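Local atomic coordinates of putative phosphohistidine phosphatase SixA (Agrobacterium tumefaciens, PDB entry 2RFL), a protein that probably hydrolyses phosphohistidine, as a putative SixA-type member of the histidine phosphatase superfamily. Residues V11-H16 against E120-A125; R15-A20 against F38-I43; D56-S61 against Q68-W73; A63-Q68 against E88-R93. All coordinates share one frame; numbering follows the deposited sequence. Where two conformers were deposited one is given.

Interaction 1: V11-H16 against E120-A125; sequences VYLLRH and EATLEA
Leu13 meets Leu123 and Thr122 where the strand 10-15 runs beneath the helix 118-127, an example of how one branched apolar side chain can meet two neighbouring residues of a helix. Its CG stands beside the backbone N (chi1 -58°), and CD1 then continues the chain straight on from CA (chi2 178°). One methyl is thereby driven outward into the helix. Leu13 CD1 lies 3.6 Å from Leu123 CB and 3.8 Å from Leu123 CA, so it rests against the root of that side chain and the helix backbone. Leu123 turns its own CD1 back to the same methyl, at 3.9 Å from Leu13 CD1.

The second branch meets the preceding residue of the same turn: Leu13 CD2 approaches Thr122 CG2 at 4.2 Å. Thr122 can present carbon here because its hydroxyl is engaged with Thr118 O and Tyr97 N, which leaves the methyl as the part facing the strand. Near the strand's end, Arg15 NH1 and Glu120 OE1 remain 6.1 Å apart; the arginine bonds to Phe140 O, and Glu120 OE1 makes a weak hydrogen bond to Phe140 N. On the other side of the strand, Leu14 packs on Trp73 of the helix 64-77. Alternate residues of a central strand thus face different helical layers, the hallmark of the alpha-beta-alpha sandwich of this superfamily.

Interaction 2: R15-A20 against F38-I43; sequences RHAKAA and FAEAEI
Ala17 and Lys18 bring the loop 15-20 against Ala41 and Glu40 of the helix 35-51, and the course of the chain explains why these two residues touch while their neighbours serve other partners. At Arg15 the chain leaves the strand 10-15. His16 follows with its CB directed away from the helix. Its CG sits between the backbone N and the carbonyl carbon (chi1 67°), which turns the ring so that ND1 reaches the carbonyl of the next residue; His16 ND1 donates to Ala17 O at 2.6 Å. That donor is tilted 23° from the carbonyl plane, and the bond fixes the rotation of the imidazole, whose ring also meets that of His115.

Arg15, His16 and Ala17 occupy the place of the Arg-His-Gly signature of histidine phosphatases, so His16 is probably the residue that takes up the phosphoryl group in this family.

Ala17 reverses direction and points at the helix. Its CB lies 3.6 Å from Ala41 CB, methyl against methyl, and the small residues let the backbones approach to 5.6 Å between Ala17 CA and Ala41 CA. The Ala17 amide is meanwhile bonded to Thr69 OG1. At Lys18 the backbone N is 3.9 Å from Glu40 OE1, a distant approach; that oxygen is hydrogen-bonded to Thr142 OG1. The Glu40 chain runs extended beyond CG to bring its carboxylate here. Lys18 bends near its end, and its NZ stays 5.9 Å from Glu40 OE2. Ala19 then turns away from the helix toward Arg65 and Arg31, and Ala20 pairs through its backbone with Gly32.

Interaction 3: D56-S61 against Q68-W73; sequences DLILSS and QTTQAW
The strand 57-60 and the helix 64-77 come nearest at Ser60 and Thr70, whose CA atoms are 7.3 Å apart. Thr70 points down at the strand and meets two of its residues at once, an economical way of seating a helix with a single short side chain. Its OG1 stands beside the backbone N (chi1 -76°) and faces the strand. One neighbour of this oxygen is a methyl: Ile58 CG2 lies 3.9 Å from Thr70 OG1, the two side chains running alongside one another in opposite senses. The other is Ser60, whose OG is 3.5 Å from Thr70 OG1 and whose CB is almost as near.

Ser60 has a definite bond of its own. With OG anti to the backbone N and beside the carbonyl carbon, the hydroxyl reaches forward along the chain, and Ser60 OG donates to Ser61 O at 2.8 Å, in the carbonyl plane and on a lone pair. One turn further along the helix, Trp73 packs on Met111 of the adjacent strand 109-114. Because the strand 82-85 follows the helix and pairs in parallel with 57-60, the contact belongs to a beta-alpha-beta crossover, with the helix packed over its strands.

Interaction 4: A63-Q68 against E88-R93; sequences AARCRQ and EMYNAR
The polar part of this contact lies between Arg65 and Tyr90, and illustrates how an arginine may border an aromatic ring without stacking on it. Arg65 NH2 comes in at the ring edge, in its plane, 3.6 Å from Tyr90 CE1, with guanidinium and ring planes 80° apart. A common partner accounts for this meeting: Asp28 OD2 forms a salt bridge with Arg65 NH2 and a hydrogen bond with Tyr90 OH, drawing both groups to one carboxylate oxygen. Arg65 reaches it by placing CG between its backbone N and carbonyl carbon (chi1 78°) and then running extended to NE.

The apolar part is a single pair, Ala63 CB at 3.9 Å from Tyr90 CD1. Tyr90 therefore touches both residues along one side of its ring, through CD1 and CE1, while Phe29 meets it edge-to-face and His115 also packs against it.

Two backbone bonds converge on Ala63 at the N-cap position. Its carbonyl oxygen receives Cys66 N at 2.6 Å and Arg67 N at 3.0 Å from opposite faces of the carbonyl plane. Arg65 also touches His16 and His115, consistent with the phosphate pocket of histidine phosphatases. The contact thus joins the first turn of the helix 64-77 to the loop that leaves the strand 82-85 toward the helix 98-102.

In the fold
From the N terminus, the strand 10-15 leads straight from interaction 1 into interaction 2; the two share Arg15 and His16. Interaction 2 closes first, a short loop that brings the helix 35-51 back to the chain leaving that strand. Interaction 3 opens later, joining the strand 57-60 to the helix 64-77. It crosses interaction 4, whose segments alternate with its own along the sequence; both use that helix and share Gln68. Interaction 1 closes last, reaching across 103 residues to the helix 118-127, and both interactions 3 and 4 are nested within its loop. Interactions 1 and 3 pack helices on the central sheet, while interactions 2 and 4 tie loops to helices 35-51 and 64-77, around His16 and Arg65.

Interaction 1: V11-H16 against E120-A125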
loop_
_atom_site.group_PDB
_atom_site.type_symbol
_atom_site.label_atom_id
_atom_site.label_comp_id
_atom_site.label_asym_id
_atom_site.label_seq_id
_atom_site.Cartn_x
_atom_site.Cartn_y
_atom_site.Cartn_z
ATOM N N VAL A 11 -0.745 -7.936 -6.302
ATOM C CA VAL A 11 -0.448 -7.243 -5.046
ATOM C C VAL A 11 -0.279 -5.736 -5.249
ATOM O O VAL A 11 0.582 -5.282 -5.993
ATOM C CB VAL A 11 0.855 -7.779 -4.387
ATOM C CG1 VAL A 11 1.395 -6.842 -3.317
ATOM C CG2 VAL A 11 0.616 -9.119 -3.764
ATOM N N TYR A 12 -1.096 -4.967 -4.555
ATOM C CA TYR A 12 -0.890 -3.528 -4.475
ATOM C C TYR A 12 -0.306 -3.196 -3.122
ATOM O O TYR A 12 -0.794 -3.702 -2.080
ATOM C CB TYR A 12 -2.197 -2.781 -4.654
ATOM C CG TYR A 12 -2.969 -3.095 -5.934
ATOM C CD1 TYR A 12 -4.098 -3.921 -5.901
ATOM C CD2 TYR A 12 -2.593 -2.509 -7.178
ATOM C CE1 TYR A 12 -4.819 -4.188 -7.073
ATOM C CE2 TYR A 12 -3.316 -2.760 -8.352
ATOM C CZ TYR A 12 -4.420 -3.604 -8.291
ATOM O OH TYR A 12 -5.142 -3.864 -9.439
ATOM N N LEU A 13 0.745 -2.374 -3.155
ATOM C CA LEU A 13 1.443 -1.866 -1.975
ATOM C C LEU A 13 1.453 -0.351 -1.893
ATOM O O LEU A 13 2.200 0.326 -2.648
ATOM C CB LEU A 13 2.911 -2.319 -1.989
ATOM C CG LEU A 13 3.349 -3.773 -2.026
ATOM C CD1 LEU A 13 4.851 -3.767 -2.074
ATOM C CD2 LEU A 13 2.877 -4.468 -0.808
ATOM N N LEU A 14 0.681 0.155 -0.930
ATOM C CA LEU A 14 0.369 1.566 -0.751
ATOM C C LEU A 14 0.915 2.118 0.573
ATOM O O LEU A 14 0.517 1.714 1.677
ATOM C CB LEU A 14 -1.176 1.813 -0.845
ATOM C CG LEU A 14 -1.727 3.252 -0.613
ATOM C CD1 LEU A 14 -1.176 4.303 -1.608
ATOM C CD2 LEU A 14 -3.267 3.344 -0.563
ATOM N N ARG A 15 1.818 3.077 0.467
ATOM C CA ARG A 15 2.236 3.768 1.656
ATOM C C ARG A 15 1.213 4.861 1.917
ATOM O O ARG A 15 0.675 5.438 0.980
ATOM C CB ARG A 15 3.646 4.311 1.535
ATOM C CG ARG A 15 4.136 4.910 2.859
ATOM C CD ARG A 15 5.619 5.146 2.926
ATOM N NE ARG A 15 5.905 5.956 4.086
ATOM C CZ ARG A 15 6.873 6.868 4.132
ATOM N NH1 ARG A 15 7.688 7.031 3.092
ATOM N NH2 ARG A 15 7.041 7.608 5.222
ATOM N N HIS A 16 0.924 5.099 3.198
ATOM C CA HIS A 16 -0.027 6.098 3.614
ATOM C C HIS A 16 0.480 7.454 3.104
ATOM O O HIS A 16 1.683 7.626 2.851
ATOM C CB HIS A 16 -0.204 6.100 5.147
ATOM C CG HIS A 16 1.016 6.550 5.892
ATOM N ND1 HIS A 16 1.367 7.881 6.020
ATOM C CD2 HIS A 16 2.002 5.845 6.495
ATOM C CE1 HIS A 16 2.507 7.973 6.679
ATOM N NE2 HIS A 16 2.906 6.755 6.989
ATOM N N GLU A 120 8.329 -0.753 2.543
ATOM C CA GLU A 120 9.573 -0.873 1.752
ATOM C C GLU A 120 10.183 -2.275 1.863
ATOM O O GLU A 120 10.594 -2.842 0.855
ATOM C CB GLU A 120 10.604 0.215 2.132
ATOM C CG GLU A 120 11.568 0.593 0.990
ATOM C CD GLU A 120 12.454 1.847 1.269
ATOM O OE1 GLU A 120 11.984 2.812 1.918
ATOM O OE2 GLU A 120 13.637 1.864 0.833
ATOM N N ALA A 121 10.211 -2.850 3.065
ATOM C CA ALA A 121 10.748 -4.214 3.235
ATOM C C ALA A 121 9.966 -5.308 2.491
ATOM O O ALA A 121 10.541 -6.214 1.908
ATOM C CB ALA A 121 10.883 -4.553 4.686
ATOM N N THR A 122 8.655 -5.187 2.495
ATOM C CA THR A 122 7.782 -6.042 1.732
ATOM C C THR A 122 8.030 -6.027 0.231
ATOM O O THR A 122 8.064 -7.084 -0.411
ATOM C CB THR A 122 6.332 -5.679 2.038
ATOM O OG1 THR A 122 6.215 -5.479 3.459
ATOM C CG2 THR A 122 5.412 -6.789 1.583
ATOM N N LEU A 123 8.196 -4.845 -0.344
ATOM C CA LEU A 123 8.488 -4.773 -1.782
ATOM C C LEU A 123 9.838 -5.382 -2.041
ATOM O O LEU A 123 9.990 -6.157 -2.986
ATOM C CB LEU A 123 8.436 -3.323 -2.275
ATOM C CG LEU A 123 8.705 -2.987 -3.740
ATOM C CD1 LEU A 123 7.758 -3.788 -4.637
ATOM C CD2 LEU A 123 8.576 -1.472 -3.992
ATOM N N GLU A 124 10.809 -5.054 -1.179
ATOM C CA GLU A 124 12.161 -5.574 -1.297
ATOM C C GLU A 124 12.108 -7.113 -1.317
ATOM O O GLU A 124 12.666 -7.742 -2.210
ATOM C CB GLU A 124 13.108 -5.017 -0.189
ATOM C CG GLU A 124 14.605 -5.320 -0.425
ATOM C CD GLU A 124 15.539 -5.184 0.813
ATOM O OE1 GLU A 124 15.078 -4.958 1.964
ATOM O OE2 GLU A 124 16.773 -5.322 0.611
ATOM N N ALA A 125 11.397 -7.693 -0.344
ATOM C CA ALA A 125 11.214 -9.154 -0.212
ATOM C C ALA A 125 10.771 -9.812 -1.487
ATOM O O ALA A 125 11.157 -10.937 -1.753
ATOM C CB ALA A 125 10.208 -9.458 0.881
#

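Interaction 2: R15-A20 against F38-I43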
loop_
_atom_site.group_PDB
_atom_site.type_symbol
_atom_site.label_atom_id
_atom_site.label_comp_id
_atom_site.label_asym_id
_atom_site.label_seq_id
_atom_site.Cartn_x
_atom_site.Cartn_y
_atom_site.Cartn_z
ATOM N N ARG A 15 1.818 3.077 0.467
ATOM C CA ARG A 15 2.236 3.768 1.656
ATOM C C ARG A 15 1.213 4.861 1.917
ATOM O O ARG A 15 0.675 5.438 0.980
ATOM C CB ARG A 15 3.646 4.311 1.535
ATOM C CG ARG A 15 4.136 4.910 2.859
ATOM C CD ARG A 15 5.619 5.146 2.926
ATOM N NE ARG A 15 5.905 5.956 4.086
ATOM C CZ ARG A 15 6.873 6.868 4.132
ATOM N NH1 ARG A 15 7.688 7.031 3.092
ATOM N NH2 ARG A 15 7.041 7.608 5.222
ATOM N N HIS A 16 0.924 5.099 3.198
ATOM C CA HIS A 16 -0.027 6.098 3.614
ATOM C C HIS A 16 0.480 7.454 3.104
ATOM O O HIS A 16 1.683 7.626 2.851
ATOM C CB HIS A 16 -0.204 6.100 5.147
ATOM C CG HIS A 16 1.016 6.550 5.892
ATOM N ND1 HIS A 16 1.367 7.881 6.020
ATOM C CD2 HIS A 16 2.002 5.845 6.495
ATOM C CE1 HIS A 16 2.507 7.973 6.679
ATOM N NE2 HIS A 16 2.906 6.755 6.989
ATOM N N ALA A 17 -0.453 8.385 2.919
ATOM C CA ALA A 17 -0.149 9.724 2.456
ATOM C C ALA A 17 0.603 10.500 3.540
ATOM O O ALA A 17 0.746 9.994 4.677
ATOM C CB ALA A 17 -1.444 10.435 2.046
ATOM N N LYS A 18 1.084 11.704 3.180
ATOM C CA LYS A 18 1.844 12.582 4.091
ATOM C C LYS A 18 1.044 12.965 5.330
ATOM O O LYS A 18 -0.086 13.472 5.238
ATOM C CB LYS A 18 2.378 13.839 3.369
ATOM C CG LYS A 18 3.305 14.745 4.232
ATOM C CD LYS A 18 3.948 15.901 3.476
ATOM C CE LYS A 18 5.269 15.507 2.799
ATOM N NZ LYS A 18 6.224 14.655 3.613
ATOM N N ALA A 19 1.652 12.697 6.480
ATOM C CA ALA A 19 1.063 12.951 7.777
ATOM C C ALA A 19 1.657 14.196 8.383
ATOM O O ALA A 19 2.752 14.600 8.023
ATOM C CB ALA A 19 1.281 11.776 8.695
ATOM N N ALA A 20 0.916 14.797 9.301
ATOM C CA ALA A 20 1.376 15.955 10.044
ATOM C C ALA A 20 1.973 15.498 11.369
ATOM O O ALA A 20 1.880 14.318 11.729
ATOM C CB ALA A 20 0.213 16.937 10.270
ATOM N N PHE A 38 -3.368 14.866 2.177
ATOM C CA PHE A 38 -4.727 14.682 1.614
ATOM C C PHE A 38 -4.875 14.736 0.084
ATOM O O PHE A 38 -5.657 13.988 -0.498
ATOM C CB PHE A 38 -5.692 15.698 2.203
ATOM C CG PHE A 38 -6.356 15.237 3.439
ATOM C CD1 PHE A 38 -7.133 14.065 3.432
ATOM C CD2 PHE A 38 -6.252 15.992 4.615
ATOM C CE1 PHE A 38 -7.804 13.656 4.617
ATOM C CE2 PHE A 38 -6.884 15.597 5.788
ATOM C CZ PHE A 38 -7.667 14.447 5.815
ATOM N N ALA A 39 -4.152 15.654 -0.536
ATOM C CA ALA A 39 -4.284 15.917 -1.956
ATOM C C ALA A 39 -3.667 14.806 -2.781
ATOM O O ALA A 39 -4.278 14.394 -3.753
ATOM C CB ALA A 39 -3.683 17.289 -2.321
ATOM N N GLU A 40 -2.481 14.339 -2.373
ATOM C CA GLU A 40 -1.697 13.305 -3.044
ATOM C C GLU A 40 -2.455 11.982 -3.107
ATOM O O GLU A 40 -2.449 11.287 -4.115
ATOM C CB GLU A 40 -0.484 12.957 -2.192
ATOM C CG GLU A 40 0.768 13.764 -2.276
ATOM C CD GLU A 40 1.876 13.210 -1.308
ATOM O OE1 GLU A 40 1.671 12.172 -0.611
ATOM O OE2 GLU A 40 2.958 13.850 -1.244
ATOM N N ALA A 41 -3.022 11.596 -1.973
ATOM C CA ALA A 41 -3.700 10.340 -1.872
ATOM C C ALA A 41 -4.918 10.339 -2.778
ATOM O O ALA A 41 -5.226 9.335 -3.402
ATOM C CB ALA A 41 -4.084 10.055 -0.427
ATOM N N GLU A 42 -5.604 11.473 -2.854
ATOM C CA GLU A 42 -6.598 11.659 -3.920
ATOM C C GLU A 42 -6.011 11.548 -5.348
ATOM O O GLU A 42 -6.523 10.762 -6.141
ATOM C CB GLU A 42 -7.435 12.926 -3.722
ATOM C CG GLU A 42 -8.736 12.881 -4.484
ATOM C CD GLU A 42 -9.940 13.211 -3.613
ATOM O OE1 GLU A 42 -10.334 14.399 -3.582
ATOM O OE2 GLU A 42 -10.473 12.280 -2.953
ATOM N N ILE A 43 -4.946 12.295 -5.652
ATOM C CA ILE A 43 -4.338 12.278 -6.987
ATOM C C ILE A 43 -4.025 10.827 -7.370
ATOM O O ILE A 43 -4.430 10.349 -8.427
ATOM C CB ILE A 43 -3.052 13.195 -7.090
ATOM C CG1 ILE A 43 -3.386 14.689 -7.204
ATOM C CG2 ILE A 43 -2.193 12.832 -8.310
ATOM C CD1 ILE A 43 -4.456 15.226 -6.249
#

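Interaction 3: D56-S61 against Q68-W73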
loop_
_atom_site.group_PDB
_atom_site.type_symbol
_atom_site.label_atom_id
_atom_site.label_comp_id
_atom_site.label_asym_id
_atom_site.label_seq_id
_atom_site.Cartn_x
_atom_site.Cartn_y
_atom_site.Cartn_z
ATOM N N ASP A 56 -9.836 -6.320 -4.828
ATOM C CA ASP A 56 -10.973 -7.018 -4.201
ATOM C C ASP A 56 -11.012 -6.777 -2.698
ATOM O O ASP A 56 -12.048 -6.490 -2.149
ATOM C CB ASP A 56 -10.864 -8.510 -4.477
ATOM C CG ASP A 56 -10.637 -8.805 -5.935
ATOM O OD1 ASP A 56 -11.008 -7.976 -6.800
ATOM O OD2 ASP A 56 -10.099 -9.871 -6.230
ATOM N N LEU A 57 -9.845 -6.897 -2.065
ATOM C CA LEU A 57 -9.660 -6.689 -0.623
ATOM C C LEU A 57 -8.558 -5.642 -0.272
ATOM O O LEU A 57 -7.449 -5.692 -0.809
ATOM C CB LEU A 57 -9.365 -8.040 0.047
ATOM C CG LEU A 57 -8.887 -7.987 1.505
ATOM C CD1 LEU A 57 -9.964 -7.663 2.538
ATOM C CD2 LEU A 57 -8.176 -9.286 1.818
ATOM N N ILE A 58 -8.897 -4.715 0.617
ATOM C CA ILE A 58 -7.951 -3.750 1.189
ATOM C C ILE A 58 -7.663 -4.037 2.656
ATOM O O ILE A 58 -8.586 -3.968 3.471
ATOM C CB ILE A 58 -8.474 -2.279 1.133
ATOM C CG1 ILE A 58 -8.703 -1.828 -0.306
ATOM C CG2 ILE A 58 -7.494 -1.322 1.828
ATOM C CD1 ILE A 58 -9.645 -0.663 -0.432
ATOM N N LEU A 59 -6.386 -4.322 2.988
ATOM C CA LEU A 59 -5.920 -4.474 4.386
ATOM C C LEU A 59 -5.117 -3.256 4.828
ATOM O O LEU A 59 -4.124 -2.887 4.219
ATOM C CB LEU A 59 -5.078 -5.729 4.558
ATOM C CG LEU A 59 -5.662 -7.078 4.153
ATOM C CD1 LEU A 59 -4.706 -8.268 4.310
ATOM C CD2 LEU A 59 -6.977 -7.249 4.910
ATOM N N SER A 60 -5.571 -2.597 5.877
ATOM C CA SER A 60 -4.985 -1.310 6.283
ATOM C C SER A 60 -4.698 -1.286 7.764
ATOM O O SER A 60 -5.423 -1.897 8.527
ATOM C CB SER A 60 -5.949 -0.161 5.975
ATOM O OG SER A 60 -5.495 1.112 6.468
ATOM N N SER A 61 -3.647 -0.559 8.150
ATOM C CA SER A 61 -3.459 -0.087 9.513
ATOM C C SER A 61 -4.745 0.603 10.016
ATOM O O SER A 61 -5.535 1.202 9.245
ATOM C CB SER A 61 -2.251 0.887 9.583
ATOM O OG SER A 61 -1.984 1.456 10.877
ATOM N N GLN A 68 -7.566 7.369 6.757
ATOM C CA GLN A 68 -7.888 8.474 5.858
ATOM C C GLN A 68 -7.291 8.162 4.477
ATOM O O GLN A 68 -8.008 8.293 3.465
ATOM C CB GLN A 68 -7.399 9.835 6.376
ATOM C CG GLN A 68 -7.973 10.331 7.708
ATOM C CD GLN A 68 -7.026 11.354 8.441
ATOM O OE1 GLN A 68 -5.815 11.454 8.194
ATOM N NE2 GLN A 68 -7.578 12.035 9.377
ATOM N N THR A 69 -6.030 7.702 4.427
ATOM C CA THR A 69 -5.481 7.284 3.130
ATOM C C THR A 69 -6.509 6.369 2.416
ATOM O O THR A 69 -6.917 6.690 1.299
ATOM C CB THR A 69 -4.039 6.633 3.205
ATOM O OG1 THR A 69 -3.132 7.499 3.918
ATOM C CG2 THR A 69 -3.462 6.409 1.808
ATOM N N THR A 70 -6.957 5.294 3.094
ATOM C CA THR A 70 -7.923 4.280 2.563
ATOM C C THR A 70 -9.265 4.890 2.106
ATOM O O THR A 70 -9.726 4.582 1.014
ATOM C CB THR A 70 -8.133 3.044 3.551
ATOM O OG1 THR A 70 -7.001 2.154 3.490
ATOM C CG2 THR A 70 -9.388 2.251 3.238
ATOM N N GLN A 71 -9.851 5.767 2.937
ATOM C CA GLN A 71 -10.997 6.574 2.577
ATOM C C GLN A 71 -10.866 7.319 1.233
ATOM O O GLN A 71 -11.843 7.555 0.534
ATOM C CB GLN A 71 -11.360 7.528 3.725
ATOM C CG GLN A 71 -11.795 6.816 5.026
ATOM C CD GLN A 71 -11.965 7.729 6.258
ATOM O OE1 GLN A 71 -12.013 8.962 6.148
ATOM N NE2 GLN A 71 -12.048 7.106 7.449
ATOM N N ALA A 72 -9.663 7.711 0.856
ATOM C CA ALA A 72 -9.514 8.294 -0.483
ATOM C C ALA A 72 -9.880 7.280 -1.578
ATOM O O ALA A 72 -10.656 7.574 -2.438
ATOM C CB ALA A 72 -8.144 8.897 -0.685
ATOM N N TRP A 73 -9.334 6.070 -1.495
ATOM C CA TRP A 73 -9.660 4.959 -2.403
ATOM C C TRP A 73 -11.124 4.540 -2.519
ATOM O O TRP A 73 -11.582 4.314 -3.641
ATOM C CB TRP A 73 -8.804 3.763 -2.069
ATOM C CG TRP A 73 -7.384 4.049 -2.420
ATOM C CD1 TRP A 73 -6.548 4.955 -1.812
ATOM C CD2 TRP A 73 -6.638 3.471 -3.494
ATOM N NE1 TRP A 73 -5.328 4.954 -2.436
ATOM C CE2 TRP A 73 -5.351 4.053 -3.467
ATOM C CE3 TRP A 73 -6.931 2.513 -4.472
ATOM C CZ2 TRP A 73 -4.342 3.693 -4.370
ATOM C CZ3 TRP A 73 -5.938 2.156 -5.367
ATOM C CH2 TRP A 73 -4.649 2.740 -5.307
#

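Interaction 4: A63-Q68 against E88-R93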
loop_
_atom_site.group_PDB
_atom_site.type_symbol
_atom_site.label_atom_id
_atom_site.label_comp_id
_atom_site.label_asym_id
_atom_site.label_seq_id
_atom_site.Cartn_x
_atom_site.Cartn_y
_atom_site.Cartn_z
ATOM N N ALA A 63 -4.248 2.987 12.014
ATOM C CA ALA A 63 -3.756 4.344 12.376
ATOM C C ALA A 63 -4.491 5.387 11.551
ATOM O O ALA A 63 -4.596 5.250 10.352
ATOM C CB ALA A 63 -2.257 4.481 12.206
ATOM N N ALA A 64 -5.018 6.417 12.194
ATOM C CA ALA A 64 -5.796 7.392 11.464
ATOM C C ALA A 64 -5.200 7.684 10.053
ATOM O O ALA A 64 -5.919 7.549 9.057
ATOM C CB ALA A 64 -5.951 8.594 12.245
ATOM N N ARG A 65 -3.905 8.022 9.956
ATOM C CA ARG A 65 -3.299 8.369 8.668
ATOM C C ARG A 65 -3.442 7.266 7.614
ATOM O O ARG A 65 -3.275 7.515 6.424
ATOM C CB ARG A 65 -1.823 8.786 8.809
ATOM C CG ARG A 65 -0.789 7.637 8.989
ATOM C CD ARG A 65 0.650 8.249 9.265
ATOM N NE ARG A 65 1.609 7.397 10.011
ATOM C CZ ARG A 65 1.623 7.242 11.345
ATOM N NH1 ARG A 65 0.733 7.847 12.146
ATOM N NH2 ARG A 65 2.550 6.465 11.896
ATOM N N CYS A 66 -3.744 6.053 8.038
ATOM C CA CYS A 66 -3.859 4.959 7.086
ATOM C C CYS A 66 -5.301 4.885 6.751
ATOM O O CYS A 66 -5.665 4.713 5.614
ATOM C CB CYS A 66 -3.377 3.626 7.670
ATOM S SG CYS A 66 -1.611 3.349 7.427
ATOM N N ARG A 67 -6.114 5.061 7.770
ATOM C CA ARG A 67 -7.536 5.081 7.652
ATOM C C ARG A 67 -8.024 6.119 6.607
ATOM O O ARG A 67 -8.735 5.770 5.679
ATOM C CB ARG A 67 -8.110 5.308 9.046
ATOM C CG ARG A 67 -8.109 4.040 9.853
ATOM C CD ARG A 67 -8.964 4.248 11.084
ATOM N NE ARG A 67 -9.243 3.025 11.824
ATOM C CZ ARG A 67 -10.257 2.183 11.575
ATOM N NH1 ARG A 67 -11.095 2.401 10.581
ATOM N NH2 ARG A 67 -10.439 1.104 12.325
ATOM N N GLN A 68 -7.566 7.369 6.757
ATOM C CA GLN A 68 -7.888 8.474 5.858
ATOM C C GLN A 68 -7.291 8.162 4.477
ATOM O O GLN A 68 -8.008 8.293 3.465
ATOM C CB GLN A 68 -7.399 9.835 6.376
ATOM C CG GLN A 68 -7.973 10.331 7.708
ATOM C CD GLN A 68 -7.026 11.354 8.441
ATOM O OE1 GLN A 68 -5.815 11.454 8.194
ATOM N NE2 GLN A 68 -7.578 12.035 9.377
ATOM N N GLU A 88 -2.391 -4.406 14.234
ATOM C CA GLU A 88 -1.039 -4.971 14.169
ATOM C C GLU A 88 -0.231 -4.624 12.884
ATOM O O GLU A 88 0.922 -5.036 12.718
ATOM C CB GLU A 88 -1.131 -6.480 14.380
ATOM C CG GLU A 88 0.085 -7.104 15.042
ATOM C CD GLU A 88 0.060 -7.015 16.549
ATOM O OE1 GLU A 88 -0.656 -6.139 17.086
ATOM O OE2 GLU A 88 0.759 -7.815 17.209
HETATM N N MSE A 89 -0.859 -3.865 11.991
HETATM C CA MSE A 89 -0.160 -3.286 10.851
HETATM C C MSE A 89 0.509 -1.968 11.226
HETATM O O MSE A 89 1.352 -1.457 10.489
HETATM C CB MSE A 89 -1.126 -3.071 9.683
HETATM C CG MSE A 89 -1.308 -4.292 8.796
HETATM SE SE MSE A 89 -2.376 -3.914 7.208
HETATM C CE MSE A 89 -0.940 -3.401 5.993
ATOM N N TYR A 90 0.130 -1.424 12.378
ATOM C CA TYR A 90 0.820 -0.273 12.947
ATOM C C TYR A 90 1.866 -0.706 13.967
ATOM O O TYR A 90 1.577 -1.489 14.873
ATOM C CB TYR A 90 -0.182 0.685 13.593
ATOM C CG TYR A 90 0.462 1.843 14.323
ATOM C CD1 TYR A 90 0.978 2.927 13.628
ATOM C CD2 TYR A 90 0.553 1.850 15.710
ATOM C CE1 TYR A 90 1.568 3.987 14.292
ATOM C CE2 TYR A 90 1.140 2.905 16.382
ATOM C CZ TYR A 90 1.645 3.970 15.668
ATOM O OH TYR A 90 2.231 5.023 16.333
ATOM N N ASN A 91 3.082 -0.192 13.816
ATOM C CA ASN A 91 4.215 -0.660 14.605
ATOM C C ASN A 91 4.323 -2.181 14.613
ATOM O O ASN A 91 4.253 -2.812 15.667
ATOM C CB ASN A 91 4.126 -0.131 16.038
ATOM C CG ASN A 91 5.477 0.269 16.598
ATOM O OD1 ASN A 91 6.019 1.318 16.250
ATOM N ND2 ASN A 91 6.028 -0.568 17.469
ATOM N N ALA A 92 4.493 -2.764 13.430
ATOM C CA ALA A 92 4.434 -4.212 13.275
ATOM C C ALA A 92 5.641 -4.886 13.917
ATOM O O ALA A 92 6.748 -4.350 13.896
ATOM C CB ALA A 92 4.338 -4.583 11.802
ATOM N N ARG A 93 5.409 -6.058 14.511
ATOM C CA ARG A 93 6.484 -6.926 14.955
ATOM C C ARG A 93 7.303 -7.539 13.852
ATOM O O ARG A 93 8.400 -7.978 14.062
ATOM C CB ARG A 93 6.116 -7.908 16.083
ATOM C CG ARG A 93 4.690 -8.325 16.290
ATOM C CD ARG A 93 4.344 -8.714 17.771
ATOM N NE ARG A 93 5.343 -9.508 18.534
ATOM C CZ ARG A 93 5.209 -9.957 19.795
ATOM N NH1 ARG A 93 4.106 -9.713 20.487
ATOM N NH2 ARG A 93 6.175 -10.655 20.367
#